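PDB 3I16: aluminum resistance protein from Clostridium novyi, which is probably a pyridoxal-phosphate-dependent carbon-sulfur lyase of the methionine gamma-lyase family, thought to be involved in aluminum resistance. Local coordinates for residues Gly115-Ser120 and Lys172-Ile177. Numbering follows the deposited sequence.
Sequences GNTMLS and KEDESI
Gly115 opens the contact with its carbonyl O against CB of Ser176, on the turn that carries the chain from helix 164-173 into strand 177-183. Asn116 follows with a water bridge: its ND2 donates to a water that in turn donates to Ser176 O, while OD1 accepts from Arg113 N. The same Ser176 O takes the backbone N-H of Thr117 at 3.0 Å, a bent bond (143° at H) whose donor stands above the carbonyl plane. This bond begins the parallel pairing of strands 117-120 and 177-183, continued by backbone bonding of Thr117 with Thr178. Thr117 sits beside Ile177, its carbonyl O 3.2 Å from Ile177 CA in a CA-H...O contact. With OG1 beside the backbone N (chi1 -61°), its hydroxyl meets Ser176 OG at 2.7 Å, and its other branch, CG2, touches Ile177 CG1 at 3.7 Å. Leu119, two residues on, lays CB against Ile177 CG2 at 4.0 Å; both side chains also rest on Val170 and Leu171 of helix 164-173. Behind the hydroxyl pair stands Asp174, whose OD1 accepts from Ser176 OG at 2.6 Å on its syn side and from Ser176 N on its anti side, closing an Asx turn. OD2 makes a salt bridge with Lys152 and accepts from a second water, which also bonds Thr117 OG1. The OG bond thus holds the Ser176 hydroxyl's rotation (chi1 76°, between backbone N and carbonyl carbon) and the N-H bond the turn, so Asp174 links turn to strand through Ser176 OG and the water, Lys152 probably offsetting its charge.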
loop_
_atom_site.group_PDB
_atom_site.type_symbol
_atom_site.label_atom_id
_atom_site.label_comp_id
_atom_site.label_asym_id
_atom_site.label_seq_id
_atom_site.Cartn_x
_atom_site.Cartn_y
_atom_site.Cartn_z
ATOM N N GLY B 115 -27.946 -24.823 -22.163
ATOM C CA GLY B 115 -28.515 -24.985 -23.489
ATOM C C GLY B 115 -27.735 -24.267 -24.569
ATOM O O GLY B 115 -27.735 -24.693 -25.730
ATOM N N ASN B 116 -27.083 -23.167 -24.224
ATOM C CA ASN B 116 -26.275 -22.447 -25.194
ATOM C C ASN B 116 -25.046 -23.281 -25.548
ATOM O O ASN B 116 -24.562 -24.113 -24.767
ATOM C CB ASN B 116 -25.724 -21.138 -24.622
ATOM C CG ASN B 116 -26.777 -20.112 -24.258
ATOM O OD1 ASN B 116 -26.442 -19.143 -23.602
ATOM N ND2 ASN B 116 -28.022 -20.287 -24.696
ATOM N N THR B 117 -24.503 -22.988 -26.710
ATOM C CA THR B 117 -23.298 -23.630 -27.186
ATOM C C THR B 117 -22.326 -22.542 -27.572
ATOM O O THR B 117 -22.737 -21.544 -28.187
ATOM C CB THR B 117 -23.602 -24.488 -28.432
ATOM O OG1 THR B 117 -24.538 -25.496 -28.078
ATOM C CG2 THR B 117 -22.336 -25.144 -28.998
HETATM N N MSE B 118 -21.049 -22.729 -27.232
HETATM C CA MSE B 118 -20.006 -21.799 -27.648
HETATM C C MSE B 118 -19.216 -22.499 -28.736
HETATM O O MSE B 118 -19.116 -23.744 -28.747
HETATM C CB MSE B 118 -19.081 -21.381 -26.493
HETATM C CG MSE B 118 -18.180 -22.490 -25.958
HETATM SE SE MSE B 118 -16.907 -21.860 -24.639
HETATM C CE MSE B 118 -15.764 -20.857 -25.754
ATOM N N LEU B 119 -18.644 -21.694 -29.635
ATOM C CA LEU B 119 -17.860 -22.195 -30.749
ATOM C C LEU B 119 -16.499 -21.502 -30.839
ATOM O O LEU B 119 -16.425 -20.309 -31.122
ATOM C CB LEU B 119 -18.615 -21.983 -32.075
ATOM C CG LEU B 119 -17.903 -22.450 -33.350
ATOM C CD1 LEU B 119 -17.689 -23.987 -33.373
ATOM C CD2 LEU B 119 -18.661 -21.977 -34.616
ATOM N N SER B 120 -15.436 -22.260 -30.604
ATOM C CA SER B 120 -14.074 -21.751 -30.751
ATOM C C SER B 120 -13.670 -21.939 -32.188
ATOM O O SER B 120 -13.696 -23.056 -32.698
ATOM C CB SER B 120 -13.110 -22.482 -29.826
ATOM O OG SER B 120 -13.375 -22.056 -28.518
ATOM N N LYS B 172 -24.757 -22.473 -39.208
ATOM C CA LYS B 172 -26.027 -22.725 -39.848
ATOM C C LYS B 172 -26.658 -24.023 -39.316
ATOM O O LYS B 172 -27.866 -24.072 -39.102
ATOM C CB LYS B 172 -25.900 -22.754 -41.377
ATOM C CG LYS B 172 -25.695 -21.377 -42.000
ATOM C CD LYS B 172 -25.842 -21.378 -43.522
ATOM C CE LYS B 172 -24.769 -22.185 -44.211
ATOM N NZ LYS B 172 -24.781 -22.019 -45.704
ATOM N N GLU B 173 -25.833 -25.034 -39.043
ATOM C CA GLU B 173 -26.323 -26.324 -38.575
ATOM C C GLU B 173 -26.605 -26.414 -37.082
ATOM O O GLU B 173 -27.144 -27.407 -36.626
ATOM C CB GLU B 173 -25.367 -27.438 -39.002
ATOM C CG GLU B 173 -25.387 -27.647 -40.515
ATOM C CD GLU B 173 -24.496 -28.767 -40.979
ATOM O OE1 GLU B 173 -23.713 -29.278 -40.148
ATOM O OE2 GLU B 173 -24.579 -29.134 -42.179
ATOM N N ASP B 174 -26.285 -25.381 -36.313
ATOM C CA ASP B 174 -26.515 -25.432 -34.879
ATOM C C ASP B 174 -26.938 -24.059 -34.402
ATOM O O ASP B 174 -26.109 -23.201 -34.106
ATOM C CB ASP B 174 -25.266 -25.941 -34.150
ATOM C CG ASP B 174 -25.502 -26.186 -32.673
ATOM O OD1 ASP B 174 -26.571 -25.800 -32.167
ATOM O OD2 ASP B 174 -24.602 -26.759 -32.007
ATOM N N GLU B 175 -28.253 -23.887 -34.336
ATOM C CA GLU B 175 -28.857 -22.642 -33.906
ATOM C C GLU B 175 -28.717 -22.376 -32.412
ATOM O O GLU B 175 -29.057 -21.285 -31.973
ATOM C CB GLU B 175 -30.340 -22.591 -34.338
ATOM C CG GLU B 175 -30.475 -22.531 -35.844
ATOM C CD GLU B 175 -31.902 -22.514 -36.356
ATOM O OE1 GLU B 175 -32.856 -22.544 -35.554
ATOM O OE2 GLU B 175 -32.054 -22.474 -37.592
ATOM N N SER B 176 -28.229 -23.348 -31.629
ATOM C CA SER B 176 -28.004 -23.143 -30.180
ATOM C C SER B 176 -26.693 -22.401 -29.902
ATOM O O SER B 176 -26.437 -22.021 -28.753
ATOM C CB SER B 176 -27.984 -24.480 -29.427
ATOM O OG SER B 176 -26.769 -25.185 -29.628
ATOM N N ILE B 177 -25.843 -22.243 -30.927
ATOM C CA ILE B 177 -24.594 -21.512 -30.779
ATOM C C ILE B 177 -24.889 -20.015 -30.628
ATOM O O ILE B 177 -25.423 -19.367 -31.553
ATOM C CB ILE B 177 -23.630 -21.734 -31.960
ATOM C CG1 ILE B 177 -23.184 -23.202 -32.025
ATOM C CG2 ILE B 177 -22.437 -20.811 -31.823
ATOM C CD1 ILE B 177 -22.453 -23.578 -33.296
HETATM O O HOH W 1 -28.963 -21.704 -27.113
HETATM O O HOH W 2 -24.451 -27.911 -29.432
#